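Local coordinates for protein fatty acid amide hydrolase (Candida albicans, PDB 6KVR) that probably hydrolyses monocarboxylic acid amides, fatty acid amides among them as its name implies, to the free acid and ammonium, as an amidase-signature enzyme, at residues A[276-281]-A[324-329]. Numbering follows the deposited sequence.
Sequences RISVKG and STSLPM
Two irregular loops of the amidase-signature fold meet here through three separate bridging waters. Loop 276-281 follows strand 268-271 of the mixed central sheet. Loop 324-329 follows helix 303-317, and part of it reaches the second subunit, where M329 packs on M329 of the other chain.

R276 carries the contact. Its CB leaves the backbone pointing away from 324-329. CG is anti to the carbonyl carbon and beside the backbone N. The chain runs on extended at chi2 (-162°) and bends at chi3 (80°), which brings the tip back to M329. NE gives its N-H to water 1 (2.8 Å from NE to the water O), which lies at the guanidinium edge, in plane. The same water donates to M329 O. NH2 also makes a weak direct hydrogen bond to M329 O, 3.4 Å from NH2 to O, with an N-H...O angle of 151°. NE and NH2 thus both serve one carbonyl, one through water and one directly. SE of selenomethionine M329 sits over the centre of the guanidinium, 3.9 Å above its plane, and M329 CG packs 3.7 Å from R276 NH2; the two side chains cross at about a right angle. Outside the loops, NH1 pairs with D552 and NH2 with E553 in salt bridges; these probably help to fix the rotation of the buried group and balance its charge.

The backbone is bridged too. Water 2 donates to both R276 O and L327 O, and a direct backbone bond joins L327 to K275. Further along, S278 OG accepts from K280 N in an ST turn and is hydrogen-bonded to D323 OD2. The same OD2 reaches S326 OG in a weak hydrogen bond. S278 CB rests 3.7 Å from S326 OG. Water 3 lies 2.8 Å from S326 OG and donates a weak hydrogen bond to I277 O.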
loop_
_atom_site.group_PDB
_atom_site.type_symbol
_atom_site.label_atom_id
_atom_site.label_comp_id
_atom_site.label_asym_id
_atom_site.label_seq_id
_atom_site.Cartn_x
_atom_site.Cartn_y
_atom_site.Cartn_z
ATOM N N ARG A 276 -4.728 -5.421 -5.204
ATOM C CA ARG A 276 -5.982 -5.498 -5.933
ATOM C C ARG A 276 -6.713 -6.811 -5.660
ATOM O O ARG A 276 -7.927 -6.811 -5.429
ATOM C CB ARG A 276 -5.722 -5.329 -7.437
ATOM C CG ARG A 276 -5.003 -4.043 -7.807
ATOM C CD ARG A 276 -5.142 -3.694 -9.297
ATOM N NE ARG A 276 -6.422 -3.073 -9.622
ATOM C CZ ARG A 276 -6.696 -2.447 -10.763
ATOM N NH1 ARG A 276 -5.777 -2.280 -11.699
ATOM N NH2 ARG A 276 -7.932 -1.990 -10.974
ATOM N N ILE A 277 -5.982 -7.924 -5.644
ATOM C CA ILE A 277 -6.521 -9.247 -5.366
ATOM C C ILE A 277 -6.062 -9.641 -3.963
ATOM O O ILE A 277 -4.892 -9.449 -3.617
ATOM C CB ILE A 277 -6.063 -10.261 -6.442
ATOM C CG1 ILE A 277 -6.844 -10.036 -7.743
ATOM C CG2 ILE A 277 -6.339 -11.672 -6.029
ATOM C CD1 ILE A 277 -6.421 -8.855 -8.528
ATOM N N SER A 278 -6.980 -10.160 -3.148
ATOM C CA SER A 278 -6.632 -10.525 -1.775
ATOM C C SER A 278 -5.734 -11.761 -1.689
ATOM O O SER A 278 -5.935 -12.755 -2.400
ATOM C CB SER A 278 -7.895 -10.784 -0.962
ATOM O OG SER A 278 -7.548 -11.125 0.373
ATOM N N VAL A 279 -4.745 -11.704 -0.788
ATOM C CA VAL A 279 -3.976 -12.880 -0.388
ATOM C C VAL A 279 -4.334 -13.333 1.021
ATOM O O VAL A 279 -3.687 -14.231 1.557
ATOM C CB VAL A 279 -2.454 -12.656 -0.504
ATOM C CG1 VAL A 279 -2.056 -12.357 -1.949
ATOM C CG2 VAL A 279 -2.000 -11.535 0.420
ATOM N N LYS A 280 -5.360 -12.742 1.628
ATOM C CA LYS A 280 -5.748 -13.110 2.986
ATOM C C LYS A 280 -6.286 -14.544 3.057
ATOM O O LYS A 280 -7.144 -14.940 2.265
ATOM C CB LYS A 280 -6.794 -12.118 3.509
ATOM C CG LYS A 280 -7.291 -12.434 4.903
ATOM C CD LYS A 280 -8.359 -11.449 5.368
ATOM C CE LYS A 280 -9.014 -11.921 6.666
ATOM N NZ LYS A 280 -9.956 -10.864 7.120
ATOM N N GLY A 281 -5.789 -15.317 4.019
ATOM C CA GLY A 281 -6.343 -16.633 4.283
ATOM C C GLY A 281 -5.611 -17.778 3.606
ATOM O O GLY A 281 -6.127 -18.382 2.666
ATOM N N SER A 324 -9.424 -5.689 4.353
ATOM C CA SER A 324 -9.182 -4.257 4.461
ATOM C C SER A 324 -7.970 -3.816 3.643
ATOM O O SER A 324 -7.902 -2.655 3.226
ATOM C CB SER A 324 -8.994 -3.891 5.933
ATOM O OG SER A 324 -8.894 -2.488 6.060
ATOM N N THR A 325 -7.007 -4.720 3.409
ATOM C CA THR A 325 -5.837 -4.412 2.587
ATOM C C THR A 325 -6.204 -4.199 1.119
ATOM O O THR A 325 -5.493 -3.484 0.397
ATOM C CB THR A 325 -4.821 -5.555 2.697
ATOM O OG1 THR A 325 -4.470 -5.755 4.070
ATOM C CG2 THR A 325 -3.558 -5.256 1.891
ATOM N N SER A 326 -7.289 -4.813 0.652
ATOM C CA SER A 326 -7.615 -4.737 -0.765
ATOM C C SER A 326 -8.159 -3.358 -1.126
ATOM O O SER A 326 -9.021 -2.815 -0.429
ATOM C CB SER A 326 -8.622 -5.824 -1.127
ATOM O OG SER A 326 -7.985 -7.090 -1.135
ATOM N N LEU A 327 -7.667 -2.802 -2.229
ATOM C CA LEU A 327 -8.010 -1.455 -2.648
ATOM C C LEU A 327 -9.352 -1.437 -3.376
ATOM O O LEU A 327 -9.619 -2.301 -4.217
ATOM C CB LEU A 327 -6.933 -0.883 -3.569
ATOM C CG LEU A 327 -5.508 -0.672 -3.043
ATOM C CD1 LEU A 327 -4.624 -0.082 -4.147
ATOM C CD2 LEU A 327 -5.504 0.218 -1.808
ATOM N N PRO A 328 -10.219 -0.460 -3.080
ATOM C CA PRO A 328 -11.438 -0.279 -3.884
ATOM C C PRO A 328 -11.165 0.587 -5.110
ATOM O O PRO A 328 -11.667 1.703 -5.240
ATOM C CB PRO A 328 -12.398 0.381 -2.890
ATOM C CG PRO A 328 -11.519 1.129 -1.975
ATOM C CD PRO A 328 -10.232 0.361 -1.859
HETATM N N MSE A 329 -10.325 0.083 -6.003
HETATM C CA MSE A 329 -10.079 0.779 -7.244
HETATM C C MSE A 329 -10.664 -0.064 -8.372
HETATM O O MSE A 329 -10.259 -1.212 -8.600
HETATM C CB MSE A 329 -8.591 1.099 -7.386
HETATM C CG MSE A 329 -7.637 0.075 -7.951
HETATM SE SE MSE A 329 -6.265 1.071 -8.952
HETATM C CE MSE A 329 -5.683 2.342 -7.551
HETATM O O HOH W 1 -8.460 -3.121 -7.740
HETATM O O HOH W 2 -9.487 -4.620 -5.631
HETATM O O HOH W 3 -5.244 -7.496 -1.675
#